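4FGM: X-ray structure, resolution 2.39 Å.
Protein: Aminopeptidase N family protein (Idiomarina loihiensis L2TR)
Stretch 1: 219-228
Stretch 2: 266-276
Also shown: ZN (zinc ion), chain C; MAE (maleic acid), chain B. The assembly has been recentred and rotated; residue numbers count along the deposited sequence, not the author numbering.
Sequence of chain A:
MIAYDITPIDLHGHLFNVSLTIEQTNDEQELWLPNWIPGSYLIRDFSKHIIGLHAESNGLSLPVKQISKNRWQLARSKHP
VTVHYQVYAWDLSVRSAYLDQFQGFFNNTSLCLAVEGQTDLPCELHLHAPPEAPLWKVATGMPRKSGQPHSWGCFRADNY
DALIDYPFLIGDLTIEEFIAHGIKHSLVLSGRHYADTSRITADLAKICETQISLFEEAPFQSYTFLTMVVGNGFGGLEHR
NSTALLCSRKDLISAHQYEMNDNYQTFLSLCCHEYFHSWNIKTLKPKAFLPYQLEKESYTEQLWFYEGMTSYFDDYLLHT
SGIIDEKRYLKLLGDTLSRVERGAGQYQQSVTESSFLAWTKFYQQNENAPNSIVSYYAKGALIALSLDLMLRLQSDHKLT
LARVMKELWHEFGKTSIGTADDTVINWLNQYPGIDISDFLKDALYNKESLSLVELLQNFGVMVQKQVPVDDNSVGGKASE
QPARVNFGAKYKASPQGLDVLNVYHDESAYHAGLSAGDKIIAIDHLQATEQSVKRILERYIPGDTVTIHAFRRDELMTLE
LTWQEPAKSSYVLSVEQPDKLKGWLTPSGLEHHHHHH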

# COMPACT_ATOMS: atom_id res chain seq x y z
N PRO A 219 -16.36 -11.64 -3.70
CA PRO A 219 -15.61 -12.71 -4.36
C PRO A 219 -15.00 -13.75 -3.41
O PRO A 219 -14.34 -14.68 -3.85
N PHE A 220 -15.24 -13.58 -2.12
CA PHE A 220 -14.71 -14.51 -1.12
C PHE A 220 -15.84 -15.05 -0.24
O PHE A 220 -16.94 -14.51 -0.25
N GLN A 221 -15.56 -16.10 0.52
CA GLN A 221 -16.58 -16.66 1.40
C GLN A 221 -16.36 -16.28 2.86
O GLN A 221 -17.23 -16.48 3.71
N SER A 222 -15.19 -15.72 3.14
CA SER A 222 -14.84 -15.27 4.48
C SER A 222 -13.64 -14.35 4.29
O SER A 222 -12.96 -14.42 3.27
N TYR A 223 -13.38 -13.47 5.26
CA TYR A 223 -12.25 -12.56 5.11
C TYR A 223 -11.55 -12.28 6.44
O TYR A 223 -12.21 -12.14 7.48
N THR A 224 -10.23 -12.19 6.39
CA THR A 224 -9.44 -11.96 7.60
C THR A 224 -8.46 -10.80 7.49
O THR A 224 -7.68 -10.72 6.53
N PHE A 225 -8.49 -9.92 8.48
CA PHE A 225 -7.57 -8.78 8.52
C PHE A 225 -6.42 -9.17 9.44
O PHE A 225 -6.55 -9.08 10.66
N LEU A 226 -5.31 -9.63 8.86
CA LEU A 226 -4.15 -10.05 9.64
C LEU A 226 -3.34 -8.80 9.98
O LEU A 226 -2.76 -8.16 9.10
N THR A 227 -3.28 -8.48 11.26
CA THR A 227 -2.61 -7.26 11.69
C THR A 227 -1.45 -7.38 12.66
O THR A 227 -1.60 -7.91 13.76
N MSE A 228 -0.30 -6.86 12.24
CA MSE A 228 0.87 -6.82 13.10
C MSE A 228 0.89 -5.39 13.67
O MSE A 228 0.83 -4.40 12.93
N THR A 266 -6.63 6.63 9.98
CA THR A 266 -5.63 6.11 9.05
C THR A 266 -5.73 4.59 8.98
O THR A 266 -5.59 4.00 7.91
N PHE A 267 -5.98 3.95 10.12
CA PHE A 267 -6.11 2.50 10.17
C PHE A 267 -7.36 2.05 9.41
O PHE A 267 -7.31 1.12 8.61
N LEU A 268 -8.49 2.71 9.68
CA LEU A 268 -9.73 2.35 9.00
C LEU A 268 -9.59 2.57 7.51
O LEU A 268 -10.13 1.80 6.70
N SER A 269 -8.85 3.60 7.13
CA SER A 269 -8.64 3.89 5.73
C SER A 269 -7.78 2.79 5.10
O SER A 269 -8.02 2.38 3.95
N LEU A 270 -6.80 2.29 5.85
CA LEU A 270 -5.93 1.22 5.37
C LEU A 270 -6.73 -0.07 5.15
O LEU A 270 -6.58 -0.73 4.11
N CYS A 271 -7.58 -0.42 6.12
CA CYS A 271 -8.38 -1.64 6.01
C CYS A 271 -9.34 -1.53 4.84
O CYS A 271 -9.51 -2.47 4.07
N CYS A 272 -9.97 -0.37 4.72
CA CYS A 272 -10.91 -0.10 3.64
C CYS A 272 -10.21 -0.24 2.29
O CYS A 272 -10.80 -0.72 1.32
N HIS A 273 -8.95 0.18 2.25
CA HIS A 273 -8.14 0.13 1.04
C HIS A 273 -7.84 -1.32 0.62
O HIS A 273 -8.02 -1.70 -0.55
N GLU A 274 -7.37 -2.14 1.56
CA GLU A 274 -7.04 -3.52 1.23
C GLU A 274 -8.29 -4.33 0.87
O GLU A 274 -8.27 -5.13 -0.06
N TYR A 275 -9.37 -4.10 1.61
CA TYR A 275 -10.64 -4.79 1.39
C TYR A 275 -11.14 -4.51 -0.03
O TYR A 275 -11.52 -5.42 -0.76
N PHE A 276 -11.13 -3.24 -0.42
CA PHE A 276 -11.57 -2.83 -1.75
C PHE A 276 -10.77 -3.58 -2.81
O PHE A 276 -11.30 -3.97 -3.86

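The strand and the helix meet mainly through aromatic rings, and no direct hydrogen bond joins them. Alternation along the strand turns Tyr223, Phe225 and Thr227 toward the helix, and Phe220, from the preceding loop, points the same way. Tyr275 (chi1 t) leaves the helix sideways, but its long ring swings in among three of these side chains. Its edge meets the face of Tyr223 (chi1 t), with CD1 of Tyr275 3.7 Å from CE1 of Tyr223. The ring of Phe225 (m) lies nearly parallel to that of Tyr275 but slid aside, its CZ also 3.7 Å from Tyr275 CD1. Phe220 (p) approaches obliquely, its CZ 3.6 Å from Tyr275 CZ. Flat rings can pack at several angles, as these three around Tyr275 do.

Smaller apolar contacts extend the packing. Phe225 CE2 lies 3.7 Å from Cys271 CB, and Cys271 (m) points sideways, its SG 5.0 Å from the centroid of the Phe225 ring and oblique to it. Farther along, Thr227 CG2 (m) is 4.3 Å from Phe267 CE1.

Polar linkage runs through water 1, 2.6 Å from Tyr223 OH and donating to Glu274 O at 2.9 Å. The Glu274 side chain starts toward the strand, but its end leads away, placing OE1 3.7 Å from maleic acid O2. His273 (t), out of the strand's reach, binds zinc through NE2 at 2.3 Å; maleic acid O2 also binds the metal.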

# COMPACT_ATOMS: atom_id res chain seq x y z
CB PRO A 219 -14.54 -11.94 -5.13
CG PRO A 219 -14.23 -10.81 -4.20
CD PRO A 219 -15.62 -10.36 -3.74
CB PHE A 220 -13.66 -13.80 -0.25
CG PHE A 220 -14.09 -12.41 0.19
CD1 PHE A 220 -13.58 -11.28 -0.45
CD2 PHE A 220 -15.01 -12.24 1.22
CE1 PHE A 220 -13.99 -10.00 -0.07
CE2 PHE A 220 -15.43 -10.96 1.60
CZ PHE A 220 -14.91 -9.84 0.96
CB GLN A 221 -16.63 -18.18 1.27
CG GLN A 221 -17.17 -18.64 -0.07
CD GLN A 221 -17.18 -20.15 -0.18
OE1 GLN A 221 -18.18 -20.81 0.11
NE2 GLN A 221 -16.05 -20.71 -0.60
CB SER A 222 -14.47 -16.44 5.38
OG SER A 222 -13.23 -17.00 4.98
CB TYR A 223 -12.74 -11.27 4.46
CG TYR A 223 -11.63 -10.34 4.03
CD1 TYR A 223 -11.03 -9.47 4.94
CD2 TYR A 223 -11.18 -10.32 2.71
CE1 TYR A 223 -10.02 -8.61 4.55
CE2 TYR A 223 -10.17 -9.46 2.31
CZ TYR A 223 -9.59 -8.60 3.23
OH TYR A 223 -8.63 -7.71 2.83
CB THR A 224 -8.60 -13.18 7.98
OG1 THR A 224 -9.34 -14.38 7.70
CG2 THR A 224 -8.24 -13.13 9.47
CB PHE A 225 -8.27 -7.53 9.06
CG PHE A 225 -9.30 -6.95 8.14
CD1 PHE A 225 -10.63 -7.35 8.20
CD2 PHE A 225 -8.93 -5.98 7.20
CE1 PHE A 225 -11.59 -6.78 7.35
CE2 PHE A 225 -9.88 -5.41 6.36
CZ PHE A 225 -11.21 -5.81 6.43
CB LEU A 226 -3.30 -11.03 8.83
CG LEU A 226 -4.07 -12.24 8.30
CD1 LEU A 226 -3.11 -13.16 7.53
CD2 LEU A 226 -4.73 -13.00 9.45
CB THR A 227 -3.64 -6.30 12.33
OG1 THR A 227 -4.75 -6.13 11.43
CG2 THR A 227 -3.02 -4.94 12.60
CB MSE A 228 2.14 -7.09 12.30
CG MSE A 228 2.38 -8.56 12.04
SE MSE A 228 3.90 -8.86 10.89
CE MSE A 228 3.10 -8.27 9.23
CB THR A 266 -4.21 6.52 9.50
OG1 THR A 266 -4.06 7.93 9.34
CG2 THR A 266 -3.16 5.83 8.66
CB PHE A 267 -6.19 2.01 11.61
CG PHE A 267 -6.41 0.52 11.73
CD1 PHE A 267 -5.41 -0.37 11.37
CD2 PHE A 267 -7.63 0.02 12.17
CE1 PHE A 267 -5.63 -1.76 11.45
CE2 PHE A 267 -7.86 -1.35 12.25
CZ PHE A 267 -6.85 -2.24 11.89
CB LEU A 268 -10.89 3.18 9.54
CG LEU A 268 -11.28 2.84 10.98
CD1 LEU A 268 -12.48 3.65 11.41
CD2 LEU A 268 -11.57 1.36 11.09
CB SER A 269 -7.95 5.25 5.58
OG SER A 269 -7.82 5.60 4.22
CB LEU A 270 -4.80 0.94 6.37
CG LEU A 270 -3.86 -0.23 6.05
CD1 LEU A 270 -3.15 -0.02 4.71
CD2 LEU A 270 -2.83 -0.33 7.15
CB CYS A 271 -9.19 -1.88 7.29
SG CYS A 271 -8.20 -2.12 8.75
CB CYS A 272 -11.47 1.31 3.79
SG CYS A 272 -12.71 1.76 2.58
CB HIS A 273 -6.83 0.89 1.28
CG HIS A 273 -5.95 0.99 0.08
ND1 HIS A 273 -5.91 2.12 -0.72
CD2 HIS A 273 -5.08 0.11 -0.46
CE1 HIS A 273 -5.05 1.92 -1.70
NE2 HIS A 273 -4.53 0.71 -1.57
CB GLU A 274 -6.30 -4.17 2.40
CG GLU A 274 -5.03 -3.45 2.85
CD GLU A 274 -4.11 -3.07 1.71
OE1 GLU A 274 -4.11 -3.77 0.68
OE2 GLU A 274 -3.37 -2.08 1.84
CB TYR A 275 -11.68 -4.31 2.41
CG TYR A 275 -12.88 -5.23 2.57
CD1 TYR A 275 -12.75 -6.48 3.18
CD2 TYR A 275 -14.15 -4.82 2.16
CE1 TYR A 275 -13.85 -7.30 3.38
CE2 TYR A 275 -15.27 -5.63 2.35
CZ TYR A 275 -15.11 -6.86 2.96
OH TYR A 275 -16.21 -7.66 3.19
CB PHE A 276 -11.36 -1.33 -1.94
CG PHE A 276 -12.08 -0.77 -3.13
CD1 PHE A 276 -13.44 -0.50 -3.08
CD2 PHE A 276 -11.40 -0.53 -4.32
CE1 PHE A 276 -14.12 0.00 -4.19
CE2 PHE A 276 -12.07 -0.02 -5.44
CZ PHE A 276 -13.44 0.24 -5.37
ZN ZN C . -3.31 -0.51 -3.03
C1 MAE B . -0.97 -1.21 -1.94
O1 MAE B . -0.72 -0.89 -3.15
O2 MAE B . -2.03 -1.83 -1.70
C2 MAE B . 0.05 -0.88 -0.92
C3 MAE B . 1.25 -1.40 -0.66
C4 MAE B . 1.90 -2.48 -1.39
O3 MAE B . 1.42 -3.13 -2.34
O4 MAE B . 3.07 -2.72 -1.01
O HOH W 1 -7.57 -7.93 0.43